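Side-chain contacts in CBS domain-containing predicted protein TM0935 (Thermotoga maritima, PDB 1O50), which is of unknown function but, as a tandem CBS-domain protein, probably serves as a regulatory module of the kind that often binds adenosine-containing ligands: residues A[51-54]-A[59-62]; A[73-78]-A[91-96]; A[129-132]-A[138-141]. All coordinates share one frame; numbering follows the deposited sequence.

Contact 1. Residues A[51-54]-A[59-62]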
ATOM      1  N   VAL A  51      -0.949  10.562  -0.046  1.00 36.39           N
ATOM      2  CA  VAL A  51      -1.493  11.910  -0.039  1.00 36.23           C
ATOM      3  C   VAL A  51      -0.428  12.972  -0.327  1.00 36.26           C
ATOM      4  O   VAL A  51       0.673  12.920   0.203  1.00 36.18           O
ATOM      5  CB  VAL A  51      -2.244  12.190   1.295  1.00 37.21           C
ATOM      6  CG1 VAL A  51      -2.742  13.620   1.321  1.00 37.20           C
ATOM      7  CG2 VAL A  51      -3.443  11.206   1.433  1.00 35.00           C
ATOM      8  N   TYR A  52      -0.783  13.936  -1.148  1.00 36.55           N
ATOM      9  CA  TYR A  52       0.104  15.043  -1.477  1.00 37.33           C
ATOM     10  C   TYR A  52      -0.369  16.293  -0.748  1.00 37.27           C
ATOM     11  O   TYR A  52      -1.557  16.450  -0.467  1.00 37.15           O
ATOM     12  CB  TYR A  52       0.137  15.306  -2.998  1.00 36.99           C
ATOM     13  CG  TYR A  52       0.303  14.025  -3.805  1.00 38.49           C
ATOM     14  CD1 TYR A  52       1.334  13.131  -3.508  1.00 40.45           C
ATOM     15  CD2 TYR A  52      -0.561  13.695  -4.854  1.00 40.96           C
ATOM     16  CE1 TYR A  52       1.490  11.960  -4.206  1.00 41.49           C
ATOM     17  CE2 TYR A  52      -0.392  12.494  -5.569  1.00 39.79           C
ATOM     18  CZ  TYR A  52       0.635  11.649  -5.231  1.00 40.36           C
ATOM     19  OH  TYR A  52       0.825  10.480  -5.915  1.00 40.56           O
ATOM     20  N   VAL A  53       0.585  17.184  -0.504  1.00 37.35           N
ATOM     21  CA  VAL A  53       0.373  18.460   0.164  1.00 37.02           C
ATOM     22  C   VAL A  53       0.884  19.566  -0.755  1.00 37.24           C
ATOM     23  O   VAL A  53       2.048  19.566  -1.185  1.00 36.46           O
ATOM     24  CB  VAL A  53       1.128  18.502   1.547  1.00 37.05           C
ATOM     25  CG1 VAL A  53       0.768  19.772   2.342  1.00 37.60           C
ATOM     26  CG2 VAL A  53       0.835  17.270   2.353  1.00 36.07           C
ATOM     27  N   ALA A  54       0.000  20.506  -1.061  1.00 37.36           N
ATOM     28  CA  ALA A  54       0.333  21.612  -1.926  1.00 37.42           C
ATOM     29  C   ALA A  54       0.184  22.953  -1.201  1.00 38.38           C
ATOM     30  O   ALA A  54      -0.470  23.057  -0.153  1.00 37.78           O
ATOM     31  CB  ALA A  54      -0.531  21.582  -3.164  1.00 37.61           C
ATOM     32  N   LEU A  59       3.689  21.453  -5.344  1.00 38.39           N
ATOM     33  CA  LEU A  59       3.893  20.277  -4.494  1.00 37.33           C
ATOM     34  C   LEU A  59       4.956  20.549  -3.403  1.00 36.88           C
ATOM     35  O   LEU A  59       6.081  20.892  -3.704  1.00 36.54           O
ATOM     36  CB  LEU A  59       4.309  19.109  -5.376  1.00 37.32           C
ATOM     37  CG  LEU A  59       4.536  17.781  -4.680  1.00 35.88           C
ATOM     38  CD1 LEU A  59       3.211  17.222  -4.158  1.00 35.45           C
ATOM     39  CD2 LEU A  59       5.226  16.837  -5.643  1.00 37.09           C
ATOM     40  N   VAL A  60       4.580  20.393  -2.133  1.00 36.66           N
ATOM     41  CA  VAL A  60       5.491  20.636  -1.018  1.00 35.67           C
ATOM     42  C   VAL A  60       5.689  19.475  -0.061  1.00 35.10           C
ATOM     43  O   VAL A  60       6.642  19.489   0.688  1.00 35.60           O
ATOM     44  CB  VAL A  60       5.149  21.943  -0.196  1.00 35.46           C
ATOM     45  CG1 VAL A  60       5.202  23.160  -1.096  1.00 35.29           C
ATOM     46  CG2 VAL A  60       3.819  21.846   0.489  1.00 35.82           C
ATOM     47  N   GLY A  61       4.823  18.464  -0.061  1.00 33.93           N
ATOM     48  CA  GLY A  61       5.122  17.297   0.747  1.00 33.83           C
ATOM     49  C   GLY A  61       4.305  16.102   0.333  1.00 33.08           C
ATOM     50  O   GLY A  61       3.391  16.202  -0.482  1.00 34.08           O
ATOM     51  N   MET A  62       4.551  14.972   0.963  1.00 33.57           N
ATOM     52  CA  MET A  62       3.726  13.813   0.689  1.00 32.87           C
ATOM     53  C   MET A  62       3.525  13.006   1.965  1.00 33.00           C
ATOM     54  O   MET A  62       4.297  13.056   2.866  1.00 30.98           O
ATOM     55  CB  MET A  62       4.385  12.951  -0.425  1.00 33.26           C
ATOM     56  CG  MET A  62       5.672  12.238   0.053  1.00 34.03           C
ATOM     57  SD  MET A  62       6.478  11.057  -1.133  1.00 37.17           S
ATOM     58  CE  MET A  62       7.710  10.199  -0.053  1.00 35.04           C
TER
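Val53 and Gly61 form the antiparallel hydrogen-bonded pair of the hairpin made by strands 50-55 and 58-64, whose short segments run at 146° to one another and approach to 4.6 Å between axes. The register slips by one residue between Val53 and Ala54, giving a classic beta bulge within the first CBS domain: Val60 and Gly61 both face Val53. The carbonyl Val53 O therefore receives two donors, a nearly straight bond from Val60 N (2.8 Å, 167° at the hydrogen) and a longer one from Gly61 N (3.2 Å), while Val53 N returns a bond to Gly61 O. On the face carrying Tyr52, Ala54, Leu59 and Met62, the leucine, with CG anti to the backbone N (chi1 -179°), brings CD1 to 3.8 Å from Tyr52 CB. Met62 CB lies at the edge of the tyrosine ring, near its plane, 4.3 Å from Tyr52 CD1. Pro130 of strand 128-132 packs against both Tyr52 and Leu59, so this face looks toward the second CBS domain. Across the bulge the Val53 and Val60 side chains cross at about a right angle, and the Val60 methyl CG2, set between its own backbone N and carbonyl carbon, sits 3.3 Å from Val53 O.

Contact 2. Residues A[73-78]-A[91-96]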
ATOM      1  N   GLY A  73       0.701   4.821  15.141  1.00 35.26           N
ATOM      2  CA  GLY A  73       1.158   3.902  16.151  1.00 34.08           C
ATOM      3  C   GLY A  73       1.980   4.521  17.255  1.00 33.35           C
ATOM      4  O   GLY A  73       1.915   4.074  18.403  1.00 33.91           O
ATOM      5  N   PHE A  74       2.837   5.494  16.919  1.00 32.43           N
ATOM      6  CA  PHE A  74       3.559   6.243  17.918  1.00 32.22           C
ATOM      7  C   PHE A  74       2.618   7.127  18.763  1.00 31.92           C
ATOM      8  O   PHE A  74       2.656   7.112  19.969  1.00 31.24           O
ATOM      9  CB  PHE A  74       4.652   7.105  17.293  1.00 32.01           C
ATOM     10  CG  PHE A  74       5.398   7.889  18.296  1.00 35.64           C
ATOM     11  CD1 PHE A  74       6.235   7.252  19.182  1.00 36.21           C
ATOM     12  CD2 PHE A  74       5.217   9.267  18.403  1.00 37.76           C
ATOM     13  CE1 PHE A  74       6.936   7.967  20.170  1.00 39.68           C
ATOM     14  CE2 PHE A  74       5.887   9.995  19.361  1.00 39.28           C
ATOM     15  CZ  PHE A  74       6.765   9.356  20.251  1.00 38.52           C
ATOM     16  N   HIS A  75       1.752   7.890  18.098  1.00 31.61           N
ATOM     17  CA  HIS A  75       0.893   8.820  18.798  1.00 32.33           C
ATOM     18  C   HIS A  75      -0.072   8.113  19.755  1.00 32.59           C
ATOM     19  O   HIS A  75      -0.266   8.570  20.866  1.00 33.39           O
ATOM     20  CB  HIS A  75       0.055   9.621  17.783  1.00 31.53           C
ATOM     21  CG  HIS A  75      -0.804  10.663  18.420  1.00 35.65           C
ATOM     22  ND1 HIS A  75      -0.285  11.820  18.957  1.00 35.26           N
ATOM     23  CD2 HIS A  75      -2.146  10.727  18.606  1.00 37.71           C
ATOM     24  CE1 HIS A  75      -1.272  12.557  19.437  1.00 35.99           C
ATOM     25  NE2 HIS A  75      -2.406  11.912  19.250  1.00 38.15           N
ATOM     26  N   PHE A  76      -0.690   7.018  19.299  1.00 32.27           N
ATOM     27  CA  PHE A  76      -1.727   6.338  20.069  1.00 32.09           C
ATOM     28  C   PHE A  76      -1.216   5.209  20.957  1.00 31.33           C
ATOM     29  O   PHE A  76      -1.794   4.957  22.003  1.00 30.30           O
ATOM     30  CB  PHE A  76      -2.816   5.834  19.136  1.00 32.89           C
ATOM     31  CG  PHE A  76      -3.666   6.923  18.584  1.00 35.35           C
ATOM     32  CD1 PHE A  76      -4.637   7.521  19.374  1.00 37.84           C
ATOM     33  CD2 PHE A  76      -3.520   7.364  17.288  1.00 37.33           C
ATOM     34  CE1 PHE A  76      -5.409   8.537  18.876  1.00 36.63           C
ATOM     35  CE2 PHE A  76      -4.303   8.347  16.795  1.00 37.18           C
ATOM     36  CZ  PHE A  76      -5.238   8.952  17.604  1.00 36.93           C
ATOM     37  N   PHE A  77      -0.130   4.546  20.556  1.00 30.95           N
ATOM     38  CA  PHE A  77       0.386   3.364  21.306  1.00 30.63           C
ATOM     39  C   PHE A  77       1.816   3.506  21.766  1.00 30.66           C
ATOM     40  O   PHE A  77       2.341   2.604  22.437  1.00 30.01           O
ATOM     41  CB  PHE A  77       0.287   2.086  20.447  1.00 30.80           C
ATOM     42  CG  PHE A  77      -1.105   1.762  19.989  1.00 31.80           C
ATOM     43  CD1 PHE A  77      -2.089   1.421  20.905  1.00 36.36           C
ATOM     44  CD2 PHE A  77      -1.438   1.819  18.647  1.00 34.31           C
ATOM     45  CE1 PHE A  77      -3.372   1.132  20.469  1.00 37.80           C
ATOM     46  CE2 PHE A  77      -2.699   1.530  18.233  1.00 37.88           C
ATOM     47  CZ  PHE A  77      -3.668   1.195  19.136  1.00 34.94           C
ATOM     48  N   GLY A  78       2.472   4.608  21.414  1.00 31.00           N
ATOM     49  CA  GLY A  78       3.916   4.749  21.672  1.00 32.16           C
ATOM     50  C   GLY A  78       4.872   3.783  20.977  1.00 32.36           C
ATOM     51  O   GLY A  78       5.936   3.514  21.480  1.00 32.17           O
ATOM     52  N   LYS A  91       8.396  12.499  16.997  1.00 49.03           N
ATOM     53  CA  LYS A  91       8.113  13.614  17.884  1.00 46.95           C
ATOM     54  C   LYS A  91       6.607  13.706  18.069  1.00 45.09           C
ATOM     55  O   LYS A  91       5.836  13.074  17.365  1.00 45.03           O
ATOM     56  CB  LYS A  91       8.682  14.918  17.311  1.00 46.47           C
ATOM     57  CG  LYS A  91      10.186  14.962  17.157  1.00 45.79           C
ATOM     58  CD  LYS A  91      10.882  14.816  18.476  1.00 46.97           C
ATOM     59  CE  LYS A  91      12.165  15.659  18.606  1.00 47.72           C
ATOM     60  NZ  LYS A  91      11.900  17.062  19.135  1.00 47.04           N
ATOM     61  N   ARG A  92       6.204  14.524  19.029  1.00 43.36           N
ATOM     62  CA  ARG A  92       4.833  14.585  19.476  1.00 42.17           C
ATOM     63  C   ARG A  92       4.017  15.431  18.507  1.00 41.04           C
ATOM     64  O   ARG A  92       4.464  16.512  18.083  1.00 41.05           O
ATOM     65  CB  ARG A  92       4.832  15.183  20.881  1.00 42.27           C
ATOM     66  CG  ARG A  92       3.475  15.441  21.471  1.00 42.69           C
ATOM     67  CD  ARG A  92       3.539  16.052  22.862  1.00 40.93           C
ATOM     68  NE  ARG A  92       2.168  16.229  23.357  1.00 39.54           N
ATOM     69  CZ  ARG A  92       1.851  16.523  24.607  1.00 37.01           C
ATOM     70  NH1 ARG A  92       2.789  16.711  25.523  1.00 35.32           N
ATOM     71  NH2 ARG A  92       0.580  16.647  24.930  1.00 38.38           N
ATOM     72  N   LEU A  93       2.812  14.967  18.184  1.00 40.56           N
ATOM     73  CA  LEU A  93       1.884  15.750  17.398  1.00 39.95           C
ATOM     74  C   LEU A  93       1.256  16.830  18.289  1.00 40.32           C
ATOM     75  O   LEU A  93       0.872  16.556  19.422  1.00 40.22           O
ATOM     76  CB  LEU A  93       0.815  14.860  16.793  1.00 40.62           C
ATOM     77  CG  LEU A  93       1.326  13.800  15.819  1.00 38.42           C
ATOM     78  CD1 LEU A  93       0.161  12.942  15.405  1.00 38.38           C
ATOM     79  CD2 LEU A  93       1.989  14.452  14.608  1.00 36.49           C
ATOM     80  N   ILE A  94       1.174  18.052  17.757  1.00 39.18           N
ATOM     81  CA  ILE A  94       0.577  19.194  18.455  1.00 38.57           C
ATOM     82  C   ILE A  94      -0.662  19.734  17.688  1.00 38.50           C
ATOM     83  O   ILE A  94      -1.792  19.664  18.183  1.00 38.99           O
ATOM     84  CB  ILE A  94       1.670  20.299  18.653  1.00 37.99           C
ATOM     85  CG1 ILE A  94       2.928  19.715  19.328  1.00 37.97           C
ATOM     86  CG2 ILE A  94       1.146  21.479  19.443  1.00 37.19           C
ATOM     87  CD1 ILE A  94       2.804  19.473  20.811  1.00 37.30           C
ATOM     88  N   ALA A  95      -0.449  20.261  16.487  1.00 39.08           N
ATOM     89  CA  ALA A  95      -1.545  20.720  15.605  1.00 39.88           C
ATOM     90  C   ALA A  95      -2.341  19.545  15.009  1.00 40.58           C
ATOM     91  O   ALA A  95      -3.555  19.664  14.712  1.00 41.62           O
ATOM     92  CB  ALA A  95      -0.968  21.623  14.495  1.00 41.21           C
ATOM     93  N   LYS A  96      -1.687  18.377  14.925  1.00 39.74           N
ATOM     94  CA  LYS A  96      -2.199  17.214  14.218  1.00 38.78           C
ATOM     95  C   LYS A  96      -2.667  17.592  12.799  1.00 37.40           C
ATOM     96  O   LYS A  96      -3.830  17.490  12.448  1.00 35.96           O
ATOM     97  CB  LYS A  96      -3.289  16.542  15.062  1.00 39.14           C
ATOM     98  CG  LYS A  96      -2.753  16.059  16.444  1.00 40.75           C
ATOM     99  CD  LYS A  96      -3.780  16.263  17.562  1.00 44.79           C
ATOM    100  CE  LYS A  96      -3.123  16.009  18.903  1.00 47.31           C
ATOM    101  NZ  LYS A  96      -4.087  16.100  20.055  1.00 48.73           N
TER
HETATM  102  O   HOH W   1       2.385  12.187  18.761  1.00 29.87           O
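Leu93 lays its CD1 methyl over one face of the His75 imidazole, a CH-pi contact 4.1 Å from the ring centroid and 28° off the ring normal. Leu93 CB lies 3.9 Å from His75 ND1, so that CB and CD1 both touch the ring near that nitrogen. At the ring's edge, in its plane, a water bridges the segments: it lies 2.7 Å from His75 ND1 and accepts from Leu93 N at 2.9 Å. Lys96 sets its CE methylene 4.0 Å from His75 CE1, the two side chains crossing at about a right angle. One residue earlier on the helix, the Phe74 ring carbon CE2 reaches Lys91 O at 3.7 Å, an oblique approach that is plain packing. Within the CBS-domain pair fold, the contact thus joins the last turn of helix 65-77, which leaves helical geometry at Gly78 with a positive phi, to the irregular loop between helix 65-77 and helix 98-101. With CG anti to the backbone N (chi1 -177°), the histidine projects from the helix toward this loop. Its CD2 edge points at the face of Phe76, 3.6 Å above the plane and over its centre. Glu156 of the second subunit takes a hydrogen bond from His75 NE2 and a salt bridge from Lys96 NZ through the same oxygen, OE2. Phe76 meets Trp152 of that subunit edge-to-face, while Glu100 of helix 98-101 binds the backbone nitrogens of Ile94 and Ala95.

Contact 3. Residues A[129-132]-A[138-141]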
ATOM      1  N   MET A 129       2.925   8.053  -6.608  1.00 36.46           N
ATOM      2  CA  MET A 129       3.787   9.193  -6.776  1.00 36.58           C
ATOM      3  C   MET A 129       3.086  10.106  -7.705  1.00 37.11           C
ATOM      4  O   MET A 129       2.408   9.643  -8.609  1.00 35.76           O
ATOM      5  CB  MET A 129       5.093   8.801  -7.457  1.00 37.67           C
ATOM      6  CG  MET A 129       6.134   8.353  -6.548  1.00 41.19           C
ATOM      7  SD  MET A 129       7.730   8.014  -7.323  1.00 45.41           S
ATOM      8  CE  MET A 129       7.233   6.801  -8.375  1.00 44.24           C
ATOM      9  N   PRO A 130       3.306  11.419  -7.558  1.00 38.23           N
ATOM     10  CA  PRO A 130       2.711  12.380  -8.471  1.00 37.66           C
ATOM     11  C   PRO A 130       3.621  12.552  -9.665  1.00 37.59           C
ATOM     12  O   PRO A 130       4.818  12.326  -9.557  1.00 35.99           O
ATOM     13  CB  PRO A 130       2.675  13.653  -7.626  1.00 38.20           C
ATOM     14  CG  PRO A 130       3.887  13.562  -6.798  1.00 37.63           C
ATOM     15  CD  PRO A 130       4.123  12.101  -6.534  1.00 38.08           C
ATOM     16  N   VAL A 131       3.040  12.942 -10.797  1.00 37.64           N
ATOM     17  CA  VAL A 131       3.793  13.298 -11.984  1.00 38.30           C
ATOM     18  C   VAL A 131       3.714  14.811 -12.076  1.00 39.12           C
ATOM     19  O   VAL A 131       2.634  15.384 -12.046  1.00 39.60           O
ATOM     20  CB  VAL A 131       3.203  12.630 -13.251  1.00 38.20           C
ATOM     21  CG1 VAL A 131       4.040  12.932 -14.457  1.00 37.23           C
ATOM     22  CG2 VAL A 131       3.049  11.096 -13.015  1.00 37.61           C
ATOM     23  N   VAL A 132       4.865  15.458 -12.156  1.00 40.25           N
ATOM     24  CA  VAL A 132       4.917  16.899 -12.060  1.00 40.84           C
ATOM     25  C   VAL A 132       5.516  17.470 -13.332  1.00 41.80           C
ATOM     26  O   VAL A 132       6.247  16.787 -14.052  1.00 41.43           O
ATOM     27  CB  VAL A 132       5.728  17.397 -10.813  1.00 41.11           C
ATOM     28  CG1 VAL A 132       5.177  16.800  -9.523  1.00 40.86           C
ATOM     29  CG2 VAL A 132       7.239  17.110 -10.942  1.00 41.20           C
ATOM     30  N   ILE A 138       1.347  19.498 -10.167  1.00 42.49           N
ATOM     31  CA  ILE A 138       0.832  18.153 -10.427  1.00 42.19           C
ATOM     32  C   ILE A 138       0.020  18.082 -11.729  1.00 41.85           C
ATOM     33  O   ILE A 138      -0.968  18.796 -11.904  1.00 41.40           O
ATOM     34  CB  ILE A 138       0.023  17.620  -9.217  1.00 42.40           C
ATOM     35  CG1 ILE A 138       0.910  17.591  -7.978  1.00 41.60           C
ATOM     36  CG2 ILE A 138      -0.530  16.191  -9.496  1.00 42.48           C
ATOM     37  CD1 ILE A 138       0.186  17.187  -6.722  1.00 42.44           C
ATOM     38  N   VAL A 139       0.479  17.224 -12.639  1.00 41.04           N
ATOM     39  CA  VAL A 139      -0.139  17.049 -13.950  1.00 40.37           C
ATOM     40  C   VAL A 139      -0.669  15.622 -14.171  1.00 39.55           C
ATOM     41  O   VAL A 139      -1.335  15.349 -15.154  1.00 39.06           O
ATOM     42  CB  VAL A 139       0.853  17.425 -15.083  1.00 40.18           C
ATOM     43  CG1 VAL A 139       1.137  18.953 -15.081  1.00 40.03           C
ATOM     44  CG2 VAL A 139       2.139  16.630 -14.957  1.00 40.56           C
ATOM     45  N   GLY A 140      -0.355  14.714 -13.258  1.00 38.99           N
ATOM     46  CA  GLY A 140      -0.818  13.334 -13.361  1.00 38.55           C
ATOM     47  C   GLY A 140      -0.416  12.533 -12.143  1.00 38.05           C
ATOM     48  O   GLY A 140       0.145  13.087 -11.216  1.00 37.57           O
ATOM     49  N   ASP A 141      -0.685  11.224 -12.158  1.00 37.84           N
ATOM     50  CA  ASP A 141      -0.443  10.348 -11.003  1.00 37.81           C
ATOM     51  C   ASP A 141       0.085   8.968 -11.460  1.00 36.46           C
ATOM     52  O   ASP A 141      -0.205   8.504 -12.560  1.00 36.05           O
ATOM     53  CB  ASP A 141      -1.790  10.206 -10.250  1.00 38.06           C
ATOM     54  CG  ASP A 141      -1.642   9.835  -8.823  1.00 38.03           C
ATOM     55  OD1 ASP A 141      -0.597  10.154  -8.203  1.00 38.91           O
ATOM     56  OD2 ASP A 141      -2.532   9.162  -8.250  1.00 41.91           O
TER
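Val131 sits opposite two residues, Val139 and Gly140, in a classic beta bulge of the hairpin formed by strands 128-132 and 138-143 in the second CBS domain. Its backbone is gripped closely: Val139 N reaches Val131 O at 2.9 Å and 171° at the hydrogen, close to the carbonyl's own direction, and Gly140 N adds a longer, more bent bond of 3.3 Å (137°). In return Val131 N donates to Gly140 O at 2.9 Å, from well above that carbonyl's plane. Against Gly140, which has no side chain, the valine places CB 3.7 Å from Gly140 O, and its CG2 lies 3.8 Å from Asp141 N. The Val139 end is the solvent side. Val139 is exposed; its CG2 comes close to the backbone, 3.2 Å from Val131 O, but the same methyl meets the Val131 side chain only at 4.2 Å, against CG1, the two crossing at about a right angle. Ile138 is partly exposed and meets Pro130 loosely, CG1 to CB at 4.3 Å; Leu59 and Tyr52 of the first domain's hairpin also pack on it. The buried end belongs to Asp141. With CG roughly anti to the backbone N (chi1 -157°), its carboxylate turns back toward strand 128-132, placing OD1 beside Met129 O. Both are acceptors and do not bond each other; the Tyr52 hydroxyl hydrogen-bonds OD1. The second carboxylate oxygen, OD2, lies close to Glu128 OE2. The neighbouring carboxylates would tend to favour protonation of one of them, while the bond from Tyr52 would help stabilise a charged Asp141.

Contacts 1 and 3 are buried hairpins of the two CBS domains, each built on the same kind of classic bulge with a glycine facing a valine, and they lie about 11 Å apart between centres. They touch directly: Leu59 CD2 packs 3.7 Å from Pro130 CG, and the Tyr52 hydroxyl, besides its bond to Asp141, probably also bonds Met129 O. Their chemistry is backbone hydrogen bonding plus apolar packing, with polar links through the Tyr52 hydroxyl. Contact 2 is instead a surface contact, touching neither hairpin and about 11 Å from contact 1 at the nearest atoms. Helix 65-77 follows strand 58-64, yet here side chains, a water and the second subunit replace backbone pairing.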